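Local coordinates for hypothetical protein TM1553 (Thermotoga maritima, PDB 1VRM) that probably transfers FMN from FAD to target proteins, as other members of the ApbE family do, at residues A[261-266]-A[307-312]; A[302-307]-A[314-319]. One frame throughout, in Å; residues are numbered along the deposited sequence.

In the fold
Both contacts belong to one antiparallel sheet and meet on strand 303-308, which has strand 262-269 on one side and strand 313-315 on the other. Contact 1 joins 303-308 to the strand before it, across a connection that includes helix 272-296; contact 2 joins it to the strand after it in a short hairpin. Their segments alternate along the chain, share Val307 and have centres about 12 Å apart, each about 18 Å from the centre of the chain. Together they build the last three strands at the C-terminal edge of the sheet, whose outermost strand within this chain is 313-315. Helix 272-296 packs on side chains from both contacts.

Contact 1: residues A[261-266]-A[307-312]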
loop_
_atom_site.group_PDB
_atom_site.type_symbol
_atom_site.label_atom_id
_atom_site.label_comp_id
_atom_site.label_asym_id
_atom_site.label_seq_id
_atom_site.Cartn_x
_atom_site.Cartn_y
_atom_site.Cartn_z
ATOM N N GLY A 261 -5.443 13.475 -12.488
ATOM C CA GLY A 261 -6.581 14.175 -11.922
ATOM C C GLY A 261 -6.615 14.225 -10.408
ATOM O O GLY A 261 -7.449 14.924 -9.833
ATOM N N VAL A 262 -5.646 13.568 -9.770
ATOM C CA VAL A 262 -5.650 13.373 -8.306
ATOM C C VAL A 262 -4.234 13.542 -7.743
ATOM O O VAL A 262 -3.264 13.021 -8.304
ATOM C CB VAL A 262 -6.169 11.942 -7.933
ATOM C CG1 VAL A 262 -6.264 11.793 -6.402
ATOM C CG2 VAL A 262 -7.490 11.658 -8.578
ATOM N N TRP A 263 -4.082 14.303 -6.663
ATOM C CA TRP A 263 -2.812 14.468 -6.011
ATOM C C TRP A 263 -2.604 13.472 -4.862
ATOM O O TRP A 263 -1.508 12.895 -4.689
ATOM C CB TRP A 263 -2.599 15.895 -5.535
ATOM C CG TRP A 263 -2.318 16.880 -6.657
ATOM C CD1 TRP A 263 -1.986 16.605 -7.952
ATOM C CD2 TRP A 263 -2.276 18.319 -6.537
ATOM N NE1 TRP A 263 -1.776 17.787 -8.651
ATOM C CE2 TRP A 263 -1.930 18.842 -7.796
ATOM C CE3 TRP A 263 -2.471 19.188 -5.482
ATOM C CZ2 TRP A 263 -1.804 20.221 -8.020
ATOM C CZ3 TRP A 263 -2.339 20.569 -5.717
ATOM C CH2 TRP A 263 -2.023 21.048 -6.960
ATOM N N SER A 264 -3.645 13.264 -4.063
ATOM C CA SER A 264 -3.566 12.230 -3.013
ATOM C C SER A 264 -4.904 11.720 -2.556
ATOM O O SER A 264 -5.936 12.379 -2.733
ATOM C CB SER A 264 -2.775 12.710 -1.817
ATOM O OG SER A 264 -3.440 13.749 -1.149
ATOM N N VAL A 265 -4.895 10.507 -2.017
ATOM C CA VAL A 265 -6.093 9.949 -1.392
ATOM C C VAL A 265 -5.630 9.324 -0.077
ATOM O O VAL A 265 -4.665 8.559 -0.076
ATOM C CB VAL A 265 -6.731 8.837 -2.240
ATOM C CG1 VAL A 265 -7.838 8.110 -1.455
ATOM C CG2 VAL A 265 -7.253 9.361 -3.594
ATOM N N THR A 266 -6.324 9.670 1.003
ATOM C CA THR A 266 -6.029 9.217 2.362
ATOM C C THR A 266 -7.240 8.441 2.852
ATOM O O THR A 266 -8.380 8.930 2.728
ATOM C CB THR A 266 -5.800 10.422 3.335
ATOM O OG1 THR A 266 -4.658 11.221 2.887
ATOM C CG2 THR A 266 -5.605 9.933 4.717
ATOM N N VAL A 307 -7.410 14.793 -2.276
ATOM C CA VAL A 307 -6.940 16.080 -2.745
ATOM C C VAL A 307 -6.878 15.964 -4.261
ATOM O O VAL A 307 -6.066 15.201 -4.802
ATOM C CB VAL A 307 -5.547 16.422 -2.222
ATOM C CG1 VAL A 307 -5.134 17.827 -2.770
ATOM C CG2 VAL A 307 -5.502 16.364 -0.699
ATOM N N LEU A 308 -7.768 16.669 -4.927
ATOM C CA LEU A 308 -7.838 16.627 -6.368
ATOM C C LEU A 308 -6.696 17.464 -6.968
ATOM O O LEU A 308 -6.118 18.299 -6.284
ATOM C CB LEU A 308 -9.171 17.173 -6.822
ATOM C CG LEU A 308 -10.372 16.376 -6.367
ATOM C CD1 LEU A 308 -11.617 17.226 -6.607
ATOM C CD2 LEU A 308 -10.391 15.026 -7.078
ATOM N N GLU A 309 -6.347 17.168 -8.208
ATOM C CA GLU A 309 -5.394 17.995 -8.926
ATOM C C GLU A 309 -5.846 19.437 -8.855
ATOM O O GLU A 309 -6.987 19.744 -9.153
ATOM C CB GLU A 309 -5.293 17.542 -10.360
ATOM C CG GLU A 309 -4.366 18.376 -11.221
ATOM C CD GLU A 309 -4.285 17.791 -12.604
ATOM O OE1 GLU A 309 -5.328 17.327 -13.127
ATOM O OE2 GLU A 309 -3.158 17.810 -13.169
ATOM N N GLY A 310 -4.954 20.316 -8.448
ATOM C CA GLY A 310 -5.296 21.729 -8.278
ATOM C C GLY A 310 -5.488 22.099 -6.834
ATOM O O GLY A 310 -5.377 23.263 -6.457
ATOM N N GLY A 311 -5.736 21.097 -5.987
ATOM C CA GLY A 311 -5.703 21.302 -4.540
ATOM C C GLY A 311 -7.023 21.218 -3.774
ATOM O O GLY A 311 -7.013 21.240 -2.534
ATOM N N ALA A 312 -8.145 21.058 -4.477
ATOM C CA ALA A 312 -9.432 20.972 -3.798
ATOM C C ALA A 312 -9.496 19.710 -2.950
ATOM O O ALA A 312 -9.088 18.657 -3.399
ATOM C CB ALA A 312 -10.557 20.924 -4.797
HETATM O O HOH W 1 -2.965 14.808 -13.250
HETATM O O HOH W 2 -0.531 17.964 -11.214
#
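A classic beta bulge joins strands 262-269 and 303-308, with Trp263 and Ser264 both facing Val307. The two N-H groups of the bulge share one acceptor, the carbonyl oxygen of Val307, which takes hydrogen bonds from Trp263 N at 2.9 Å and from Ser264 N at 3.2 Å. Val307 N returns a bond to Ser264 O, while Glu309 N bonds to Gly261 O at 3.0 Å. The register moves by one residue between the Val262–Leu308 and Ser264–Val307 pairs.

With CG anti to the carbonyl carbon and beside the backbone N (chi1 -73°), the indole of Trp263 lies over the turn at the end of strand 303-308. One ring face receives Glu309 CA, a CH-pi contact 3.6 Å from the centroid of the five-membered ring, and Gly310 CA makes a longer one with the six-membered ring. Gly310 N lies over the same face, toward the rim, 3.2 Å from Trp263 CZ2. The extended Glu309 side chain runs across the indole at about a right angle, its CG 3.7 Å from Trp263 NE1. A water in the ring plane accepts from NE1 and donates to Glu309 OE2, linking the two side chains at their polar ends. On the sheet face shared by Ser264 and Val307, Ser264 OG touches Val307 CG2 at 3.4 Å. Arg215 adds a cation-pi interaction to Trp263, and Pro214 packs against Trp263, Ser264 and Val307.

Val262 and Leu308 turn away from each other, both reaching helix 272-296. Leu308 to Gly311 form a type II beta turn, closed by Gly311 N bonding to Leu308 O. Such an irregularity, where one strand carries an extra residue and its neighbour leaves through a tight turn, is typical of antiparallel sheets.

Contact 2: residues A[302-307]-A[314-319]; sequences AHLLIV and ERSETF
Ser316 OG is approached from both segments: it accepts a weak hydrogen bond from Leu304 N at 3.3 Å. A second bond, 2.9 Å long, joins Ser316 OG to Thr318 OG1. With OG1 between the backbone N and the carbonyl carbon (chi1 51°), the Thr318 hydroxyl faces the imidazole edge of His303 and meets His303 ND1 at 2.7 Å, in the ring plane. Either partner could donate in each of these two side-chain bonds. The side chains of this His–Thr pair cross at about a right angle. Hydroxyls of the segment after the strand thus tie back to His303 and Leu304, and Pro298 packs on His303, Ser316 and Thr318.

The backbone ladder continues beside them. Ser316 N bonds to Leu304 O at 3.0 Å, and Ile306 and Glu314 form a hydrogen-bonded pair through Ile306 N to Glu314 O (2.7 Å) and Glu314 N to Ile306 O. Between these lies the non-hydrogen-bonded pair Leu305–Arg315, whose CB atoms are 4.0 Å apart on one sheet face. Arg315 then leads away to a salt bridge with Glu323.

Phe319 folds back over that same face, its CG anti to the backbone N (chi1 -169°). Leu305 CB stands over the centre of the phenyl ring, 3.7 Å from the centroid in a CH-pi contact, and Leu305 CD1 touches CE1 of Phe319. His303 O lies at the ring edge. Ile268 and Ile223 also pack on Phe319. This is an antiparallel beta hairpin whose second strand runs into a short, weakly bonded helical turn packed against the first.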
loop_
_atom_site.group_PDB
_atom_site.type_symbol
_atom_site.label_atom_id
_atom_site.label_comp_id
_atom_site.label_asym_id
_atom_site.label_seq_id
_atom_site.Cartn_x
_atom_site.Cartn_y
_atom_site.Cartn_z
ATOM N N ALA A 302 -13.723 2.302 3.884
ATOM C CA ALA A 302 -12.609 3.194 3.550
ATOM C C ALA A 302 -13.100 4.678 3.680
ATOM O O ALA A 302 -13.727 5.198 2.768
ATOM C CB ALA A 302 -12.150 2.886 2.111
ATOM N N HIS A 303 -12.838 5.304 4.824
ATOM C CA HIS A 303 -13.266 6.625 5.131
ATOM C C HIS A 303 -12.223 7.562 4.630
ATOM O O HIS A 303 -11.064 7.486 5.077
ATOM C CB HIS A 303 -13.501 6.707 6.634
ATOM C CG HIS A 303 -14.433 5.619 7.064
ATOM N ND1 HIS A 303 -15.763 5.594 6.679
ATOM C CD2 HIS A 303 -14.180 4.412 7.630
ATOM C CE1 HIS A 303 -16.298 4.436 7.045
ATOM N NE2 HIS A 303 -15.365 3.706 7.628
ATOM N N LEU A 304 -12.591 8.474 3.728
ATOM C CA LEU A 304 -11.552 9.084 2.911
ATOM C C LEU A 304 -11.547 10.574 2.727
ATOM O O LEU A 304 -12.565 11.264 2.867
ATOM C CB LEU A 304 -11.517 8.455 1.564
ATOM C CG LEU A 304 -12.563 8.821 0.551
ATOM C CD1 LEU A 304 -12.221 8.167 -0.780
ATOM C CD2 LEU A 304 -13.959 8.416 1.023
ATOM N N LEU A 305 -10.362 11.051 2.377
ATOM C CA LEU A 305 -10.130 12.433 1.999
ATOM C C LEU A 305 -9.332 12.405 0.704
ATOM O O LEU A 305 -8.280 11.749 0.649
ATOM C CB LEU A 305 -9.309 13.147 3.063
ATOM C CG LEU A 305 -8.933 14.615 2.816
ATOM C CD1 LEU A 305 -8.632 15.313 4.086
ATOM C CD2 LEU A 305 -7.701 14.715 1.933
ATOM N N ILE A 306 -9.803 13.115 -0.316
ATOM C CA ILE A 306 -9.139 13.197 -1.610
ATOM C C ILE A 306 -8.660 14.632 -1.829
ATOM O O ILE A 306 -9.400 15.570 -1.613
ATOM C CB ILE A 306 -10.116 12.857 -2.762
ATOM C CG1 ILE A 306 -10.728 11.478 -2.579
ATOM C CG2 ILE A 306 -9.421 12.996 -4.102
ATOM C CD1 ILE A 306 -11.857 11.198 -3.465
ATOM N N VAL A 307 -7.410 14.793 -2.276
ATOM C CA VAL A 307 -6.940 16.080 -2.745
ATOM C C VAL A 307 -6.878 15.964 -4.261
ATOM O O VAL A 307 -6.066 15.201 -4.802
ATOM C CB VAL A 307 -5.547 16.422 -2.222
ATOM C CG1 VAL A 307 -5.134 17.827 -2.770
ATOM C CG2 VAL A 307 -5.502 16.364 -0.699
ATOM N N GLU A 314 -11.816 16.998 -0.936
ATOM C CA GLU A 314 -13.131 16.405 -0.799
ATOM C C GLU A 314 -13.033 15.255 0.190
ATOM O O GLU A 314 -12.173 14.412 0.070
ATOM C CB GLU A 314 -13.607 15.902 -2.119
ATOM C CG GLU A 314 -13.680 16.989 -3.174
ATOM C CD GLU A 314 -14.687 18.091 -2.872
ATOM O OE1 GLU A 314 -15.542 17.941 -1.964
ATOM O OE2 GLU A 314 -14.631 19.090 -3.610
ATOM N N ARG A 315 -13.927 15.217 1.154
ATOM C CA ARG A 315 -13.880 14.094 2.056
ATOM C C ARG A 315 -15.253 13.605 2.425
ATOM O O ARG A 315 -16.256 14.315 2.294
ATOM C CB ARG A 315 -13.055 14.425 3.247
ATOM C CG ARG A 315 -13.648 15.419 4.103
ATOM C CD ARG A 315 -12.593 16.506 4.430
ATOM N NE ARG A 315 -12.898 17.176 5.676
ATOM C CZ ARG A 315 -13.604 18.308 5.814
ATOM N NH1 ARG A 315 -13.802 18.804 7.033
ATOM N NH2 ARG A 315 -14.159 18.928 4.790
ATOM N N SER A 316 -15.313 12.347 2.811
ATOM C CA SER A 316 -16.579 11.782 3.259
ATOM C C SER A 316 -16.990 12.320 4.593
ATOM O O SER A 316 -16.194 12.733 5.375
ATOM C CB SER A 316 -16.554 10.272 3.301
ATOM O OG SER A 316 -15.596 9.804 4.240
ATOM N N GLU A 317 -18.302 12.295 4.866
ATOM C CA GLU A 317 -18.764 12.695 6.180
ATOM C C GLU A 317 -18.161 11.795 7.280
ATOM O O GLU A 317 -17.902 12.228 8.396
ATOM C CB GLU A 317 -20.294 12.653 6.221
ATOM C CG GLU A 317 -20.938 13.685 5.338
ATOM C CD GLU A 317 -20.588 15.115 5.733
ATOM O OE1 GLU A 317 -20.482 15.416 6.954
ATOM O OE2 GLU A 317 -20.399 15.928 4.808
ATOM N N THR A 318 -17.937 10.531 6.959
ATOM C CA THR A 318 -17.333 9.607 7.916
ATOM C C THR A 318 -15.897 10.059 8.259
ATOM O O THR A 318 -15.455 9.927 9.383
ATOM C CB THR A 318 -17.343 8.123 7.416
ATOM O OG1 THR A 318 -16.812 7.988 6.088
ATOM C CG2 THR A 318 -18.771 7.572 7.500
ATOM N N PHE A 319 -15.145 10.548 7.271
ATOM C CA PHE A 319 -13.793 11.025 7.512
ATOM C C PHE A 319 -13.811 12.156 8.556
ATOM O O PHE A 319 -12.977 12.178 9.474
ATOM C CB PHE A 319 -13.132 11.501 6.175
ATOM C CG PHE A 319 -11.666 11.768 6.305
ATOM C CD1 PHE A 319 -11.192 12.986 6.736
ATOM C CD2 PHE A 319 -10.733 10.744 6.055
ATOM C CE1 PHE A 319 -9.788 13.188 6.886
ATOM C CE2 PHE A 319 -9.359 10.994 6.196
ATOM C CZ PHE A 319 -8.917 12.203 6.597
#